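Local atomic coordinates of phosphoinositol-specific phospholipase C (Pseudomonas sp., PDB entry 5FYP), a protein that probably cleaves phosphoinositide lipids at the phosphodiester bond, in a calcium-dependent reaction, to release diacylglycerol and an inositol phosphate. Residues Asp137-Val140 / Ala141-Phe144; Lys147-Thr150 / Pro151-Ala155; Ser191-Gln194 / Lys195-Gln198. All coordinates share one frame; numbering follows the deposited sequence. Where two conformers were deposited one is given.

Contact 1. Residues Asp137-Val140 / Ala141-Phe144; sequences DELV and ARVF
Val140 and Phe144, one helical turn apart, form the tightly packed side of this local contact. The phenyl ring turns its edge to the carbonyl of Val140, with CD2 of Phe144 3.3 Å from O of Val140 and close to the ring plane. That oxygen accepts a hydrogen bond from N of Phe144 at 2.9 Å. Over one face of the same ring lies the CG1 methyl of Val143, 4.0 Å above the plane and centred on it. A second apolar pair flanks the first: the side chains of Leu139 and Val143 run alongside in the same direction, CD1 of Leu139 being 4.0 Å from CG2 of Val143.

The segments belong to the last two turns of helix 133-144, whose buried side rests on strand 184-189 through Val140 and Phe144 and on helix 94-107 through Val143, a helix layered against a sheet, consistent with the TIM-barrel-like fold of this family. Its regular ladder includes the bond from N of Val143 to O of Leu139, 3.0 Å long.

The outer side is looser and polar. Arg142 stretches from its backbone and then bends at its third torsion (chi3 57°), which carries NH2 to 3.4 Å from CD1 of Leu139, the guanidinium crossing the leucine at a slant. Salt bridges to residues beyond the two segments hold both exposed charges, Arg142 NH1 with Glu95 and Glu138 with Lys134, whereas the buried carboxylate of Asp137 is bound by Tyr199, Arg203 and the backbone N of Lys208.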
# COMPACT_ATOMS: atom_id res chain seq x y z
N ASP A 137 1.32 13.12 6.05
CA ASP A 137 0.45 12.53 7.07
C ASP A 137 -0.77 13.40 7.30
O ASP A 137 -1.87 12.87 7.47
CB ASP A 137 1.18 12.31 8.38
CG ASP A 137 1.97 11.00 8.43
OD1 ASP A 137 1.98 10.26 7.42
OD2 ASP A 137 2.48 10.70 9.52
N GLU A 138 -0.59 14.71 7.32
CA GLU A 138 -1.72 15.59 7.59
C GLU A 138 -2.76 15.50 6.46
O GLU A 138 -3.95 15.50 6.73
CB GLU A 138 -1.24 17.02 7.86
CG GLU A 138 -0.60 17.14 9.24
CD GLU A 138 -0.01 18.48 9.59
OE1 GLU A 138 0.11 19.34 8.73
OE2 GLU A 138 0.36 18.63 10.76
N LEU A 139 -2.30 15.41 5.21
CA LEU A 139 -3.21 15.25 4.08
C LEU A 139 -4.00 13.94 4.22
O LEU A 139 -5.22 13.95 4.11
CB LEU A 139 -2.45 15.25 2.75
CG LEU A 139 -3.26 14.80 1.54
CD1 LEU A 139 -4.45 15.71 1.31
CD2 LEU A 139 -2.40 14.74 0.29
N VAL A 140 -3.29 12.82 4.39
CA VAL A 140 -4.01 11.56 4.36
C VAL A 140 -4.98 11.45 5.56
O VAL A 140 -6.05 10.87 5.43
CB VAL A 140 -3.08 10.34 4.22
CG1 VAL A 140 -2.25 10.48 2.92
CG2 VAL A 140 -2.19 10.11 5.41
N ALA A 141 -4.58 12.01 6.69
CA ALA A 141 -5.45 12.01 7.87
C ALA A 141 -6.68 12.90 7.66
O ALA A 141 -7.77 12.57 8.06
CB ALA A 141 -4.69 12.45 9.11
N ARG A 142 -6.47 14.03 7.01
CA ARG A 142 -7.59 14.95 6.71
C ARG A 142 -8.61 14.31 5.78
O ARG A 142 -9.81 14.43 5.97
CB ARG A 142 -7.07 16.25 6.12
CG ARG A 142 -8.14 17.26 5.83
CD ARG A 142 -7.52 18.65 5.63
NE ARG A 142 -6.51 18.66 4.57
CZ ARG A 142 -6.79 18.58 3.27
NH1 ARG A 142 -8.03 18.49 2.84
NH2 ARG A 142 -5.80 18.59 2.39
N VAL A 143 -8.12 13.58 4.78
CA VAL A 143 -9.02 12.91 3.86
C VAL A 143 -9.73 11.73 4.53
O VAL A 143 -10.95 11.63 4.50
CB VAL A 143 -8.27 12.41 2.60
CG1 VAL A 143 -9.17 11.54 1.74
CG2 VAL A 143 -7.77 13.59 1.79
N PHE A 144 -8.97 10.83 5.15
CA PHE A 144 -9.53 9.55 5.61
C PHE A 144 -10.04 9.53 7.04
O PHE A 144 -10.85 8.67 7.36
CB PHE A 144 -8.51 8.43 5.43
CG PHE A 144 -8.24 8.11 3.98
CD1 PHE A 144 -9.21 7.48 3.22
CD2 PHE A 144 -7.05 8.45 3.37
CE1 PHE A 144 -9.01 7.19 1.89
CE2 PHE A 144 -6.83 8.17 2.04
CZ PHE A 144 -7.81 7.55 1.28

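Contact 2. Residues Lys147-Thr150 / Pro151-Ala155; sequences KLFT and PQDLA
The ring of Phe149 and the carboxylate of Asp153 are inclined by 43° as the two side chains pass one another, antiparallel. The ring meets the first helical turn obliquely through two neighbouring atoms: CE1 lies 3.6 Å from CB of Asp153, and CZ lies 3.9 Å from CB of Leu154. With CG set anti to its own N (chi1 178°), Phe149 reaches along the helix start, and Pro175, Leu180 and Phe210 pack around it as well. The Asp153 carboxylate faces the backbone instead. Its OD2 accepts from N of Thr150 at 2.9 Å, on the anti side and 33° out of the carboxylate plane.

Thr150 is the N-cap of helix 151-158, and with Asp153 it completes a capping box. The return bond, from N of Asp153 to OG1 of Thr150, is weak at 3.5 Å although fairly straight. N of Leu154 gives to O of Thr150 at 3.1 Å. Thr150 CB and Pro151 CD are 3.3 Å apart, a closeness that largely follows from the peptide link between the two residues where the loop becomes helix.

Chemically, the box supplies acceptors to amides at the helix start, and the carboxylate of Asp153 at this positive end of the helix dipole would probably be stabilised in its charged form.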
# COMPACT_ATOMS: atom_id res chain seq x y z
N LYS A 147 -10.80 6.37 9.21
CA LYS A 147 -10.78 5.14 8.43
C LYS A 147 -9.44 4.43 8.46
O LYS A 147 -9.36 3.26 8.16
CB LYS A 147 -11.16 5.40 6.97
CG LYS A 147 -12.59 5.83 6.76
CD LYS A 147 -12.85 6.12 5.28
CE LYS A 147 -14.25 6.68 5.00
NZ LYS A 147 -15.32 5.68 5.30
N LEU A 148 -8.37 5.16 8.77
CA LEU A 148 -7.03 4.56 8.67
C LEU A 148 -6.75 3.52 9.73
O LEU A 148 -7.19 3.63 10.89
CB LEU A 148 -5.95 5.64 8.74
CG LEU A 148 -6.00 6.68 7.61
CD1 LEU A 148 -4.83 7.62 7.77
CD2 LEU A 148 -5.99 6.05 6.26
N PHE A 149 -6.02 2.50 9.31
CA PHE A 149 -5.34 1.54 10.18
C PHE A 149 -3.85 1.75 9.91
O PHE A 149 -3.42 1.66 8.78
CB PHE A 149 -5.77 0.12 9.84
CG PHE A 149 -5.10 -0.94 10.65
CD1 PHE A 149 -5.53 -1.25 11.92
CD2 PHE A 149 -4.04 -1.67 10.13
CE1 PHE A 149 -4.93 -2.24 12.68
CE2 PHE A 149 -3.43 -2.66 10.89
CZ PHE A 149 -3.86 -2.94 12.16
N THR A 150 -3.10 2.06 10.96
CA THR A 150 -1.72 2.53 10.85
C THR A 150 -0.74 1.58 11.53
O THR A 150 -1.14 0.67 12.26
CB THR A 150 -1.58 3.89 11.50
OG1 THR A 150 -1.71 3.71 12.92
CG2 THR A 150 -2.63 4.89 10.98
N PRO A 151 0.56 1.82 11.34
CA PRO A 151 1.56 0.97 12.02
C PRO A 151 1.39 0.89 13.54
O PRO A 151 1.48 -0.19 14.11
CB PRO A 151 2.87 1.59 11.59
CG PRO A 151 2.61 2.15 10.21
CD PRO A 151 1.20 2.68 10.32
N GLN A 152 1.13 2.01 14.19
CA GLN A 152 0.91 1.94 15.63
C GLN A 152 -0.30 1.08 16.00
O GLN A 152 -0.31 0.41 17.02
CB GLN A 152 0.73 3.34 16.18
CG GLN A 152 0.44 3.40 17.67
CD GLN A 152 1.57 2.85 18.51
OE1 GLN A 152 2.59 3.50 18.62
NE2 GLN A 152 1.38 1.69 19.11
N ASP A 153 -1.35 1.11 15.18
CA ASP A 153 -2.50 0.27 15.44
C ASP A 153 -2.12 -1.20 15.40
O ASP A 153 -2.55 -2.01 16.23
CB ASP A 153 -3.61 0.57 14.44
CG ASP A 153 -4.05 2.02 14.49
OD1 ASP A 153 -4.06 2.63 15.60
OD2 ASP A 153 -4.46 2.54 13.42
N LEU A 154 -1.30 -1.58 14.41
CA LEU A 154 -0.82 -2.95 14.31
C LEU A 154 0.05 -3.30 15.49
O LEU A 154 -0.05 -4.38 16.07
CB LEU A 154 -0.08 -3.14 13.00
CG LEU A 154 0.50 -4.55 12.79
CD1 LEU A 154 -0.56 -5.64 12.78
CD2 LEU A 154 1.30 -4.54 11.50
N ALA A 155 0.93 -2.38 15.86
CA ALA A 155 1.84 -2.59 17.00
C ALA A 155 1.07 -2.86 18.28
O ALA A 155 1.37 -3.81 19.02
CB ALA A 155 2.77 -1.40 17.13

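Contact 3. Residues Ser191-Gln194 / Lys195-Gln198; sequences SENQ and KLSQ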
# COMPACT_ATOMS: atom_id res chain seq x y z
N SER A 191 11.49 4.25 -5.30
CA SER A 191 12.63 3.49 -5.84
C SER A 191 13.79 3.40 -4.85
O SER A 191 14.58 2.45 -4.91
CB SER A 191 13.10 4.09 -7.16
OG SER A 191 13.71 5.33 -6.97
N GLU A 192 13.90 4.38 -3.97
CA GLU A 192 15.01 4.48 -3.00
C GLU A 192 14.49 4.30 -1.59
O GLU A 192 13.70 5.12 -1.09
CB GLU A 192 15.67 5.85 -3.09
CG GLU A 192 16.24 6.17 -4.45
CD GLU A 192 16.60 7.64 -4.58
OE1 GLU A 192 17.00 8.26 -3.61
OE2 GLU A 192 16.53 8.16 -5.69
N ASN A 193 14.98 3.25 -0.93
CA ASN A 193 14.57 3.04 0.46
C ASN A 193 14.93 4.21 1.36
O ASN A 193 14.29 4.37 2.42
CB ASN A 193 15.17 1.75 0.99
CG ASN A 193 14.59 0.50 0.37
OD1 ASN A 193 13.51 0.54 -0.21
ND2 ASN A 193 15.29 -0.61 0.51
N GLN A 194 15.93 5.01 1.00
CA GLN A 194 16.25 6.20 1.76
C GLN A 194 15.03 7.09 2.00
O GLN A 194 14.92 7.68 3.08
CB GLN A 194 17.33 7.00 1.02
CG GLN A 194 18.72 6.42 1.02
CD GLN A 194 19.01 5.30 0.02
OE1 GLN A 194 18.10 4.75 -0.70
NE2 GLN A 194 20.28 4.91 -0.02
N LYS A 195 14.14 7.21 1.02
CA LYS A 195 12.98 8.07 1.20
C LYS A 195 12.01 7.51 2.23
O LYS A 195 11.34 8.27 2.93
CB LYS A 195 12.26 8.36 -0.12
CG LYS A 195 12.81 9.54 -0.92
CD LYS A 195 14.26 9.46 -1.30
CE LYS A 195 14.66 10.62 -2.20
NZ LYS A 195 16.09 10.64 -2.53
N LEU A 196 11.93 6.19 2.32
CA LEU A 196 11.12 5.54 3.35
C LEU A 196 11.76 5.73 4.72
O LEU A 196 11.07 5.94 5.71
CB LEU A 196 10.94 4.05 3.04
CG LEU A 196 9.86 3.70 2.01
CD1 LEU A 196 9.83 4.50 0.75
CD2 LEU A 196 9.90 2.23 1.73
N SER A 197 13.10 5.63 4.78
CA SER A 197 13.80 5.84 6.04
C SER A 197 13.61 7.27 6.56
O SER A 197 13.40 7.47 7.75
CB SER A 197 15.27 5.51 5.85
OG SER A 197 15.92 5.44 7.11
N GLN A 198 13.61 8.21 5.64
CA GLN A 198 13.39 9.61 6.00
C GLN A 198 11.97 9.80 6.56
O GLN A 198 11.78 10.52 7.54
CB GLN A 198 13.60 10.49 4.78
CG GLN A 198 15.06 10.59 4.36
CD GLN A 198 15.26 10.98 2.91
OE1 GLN A 198 14.35 11.44 2.23
NE2 GLN A 198 16.45 10.83 2.43
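Glu192 and Lys195 extend next to one another in a common direction, and their charged ends close into a salt bridge: NZ of Lys195 is 2.8 Å from OE1 of Glu192. The ammonium does not approach within the plane of the carboxylate but from above it, 40° out. Glu192 runs out extended beyond CG, whereas the lysine bends at its second torsion (chi2 58°) and is straight from there on, a shape that swings its aliphatic chain back past the glutamate; CE of Lys195 comes within 3.6 Å of OE1 of Glu192. The backbones of the same two residues are tied too, N of Lys195 giving to O of Glu192 at 3.0 Å, again from above, 47° out of the carbonyl plane. Without the ammonium, as with an alanine at Lys195, the Glu192 carboxylate is likely to lose its cationic mate and turn more freely, while the backbone bond could remain.

Gln198 takes a different course. Its side chain runs past the carbonyl of Gln194, with CG of Gln198 3.2 Å from O of Gln194, and that oxygen accepts from N of Gln198 at 2.9 Å. Ser197 gives its backbone N to O of Asn193, and CB of Leu196 leans on the same carbonyl oxygen at 3.4 Å.

Asn193 and Ser197 turn their polar ends to the surrounding loops: the amide of Asn193 bonds to N of Val214 and O of Ser226, and OG of Ser197 bonds to N of Ser229. The contact thus forms the start of helix 193-203, the crossover of a beta-alpha-beta unit that leads from strand 184-189 to strand 210-211, with Glu192 N held by His190 just beyond the first strand.

How the contacts relate
The three contacts follow one another along the part of the chain characteristic of calcium-dependent phosphoinositide phospholipases C. Contacts 1 and 2 have centres 14 Å apart and touch lightly, O of Val140 against CD1 of Leu148; the loop after helix 133-144 leads into helix 151-158. Contact 3 is more remote, its centre 21 Å from that of contact 1 and 20 Å from that of contact 2, without touching either. Helices 133-144 and 193-203 are nevertheless linked by polar contacts. All three are tied to one sheet through strand 184-189: contacts 1 and 2 pack on it, and contact 3 follows it in the chain. Strands 46-52 and 114-120 of that sheet carry three of the calcium ligands, Glu48, Asp50 and Asp119.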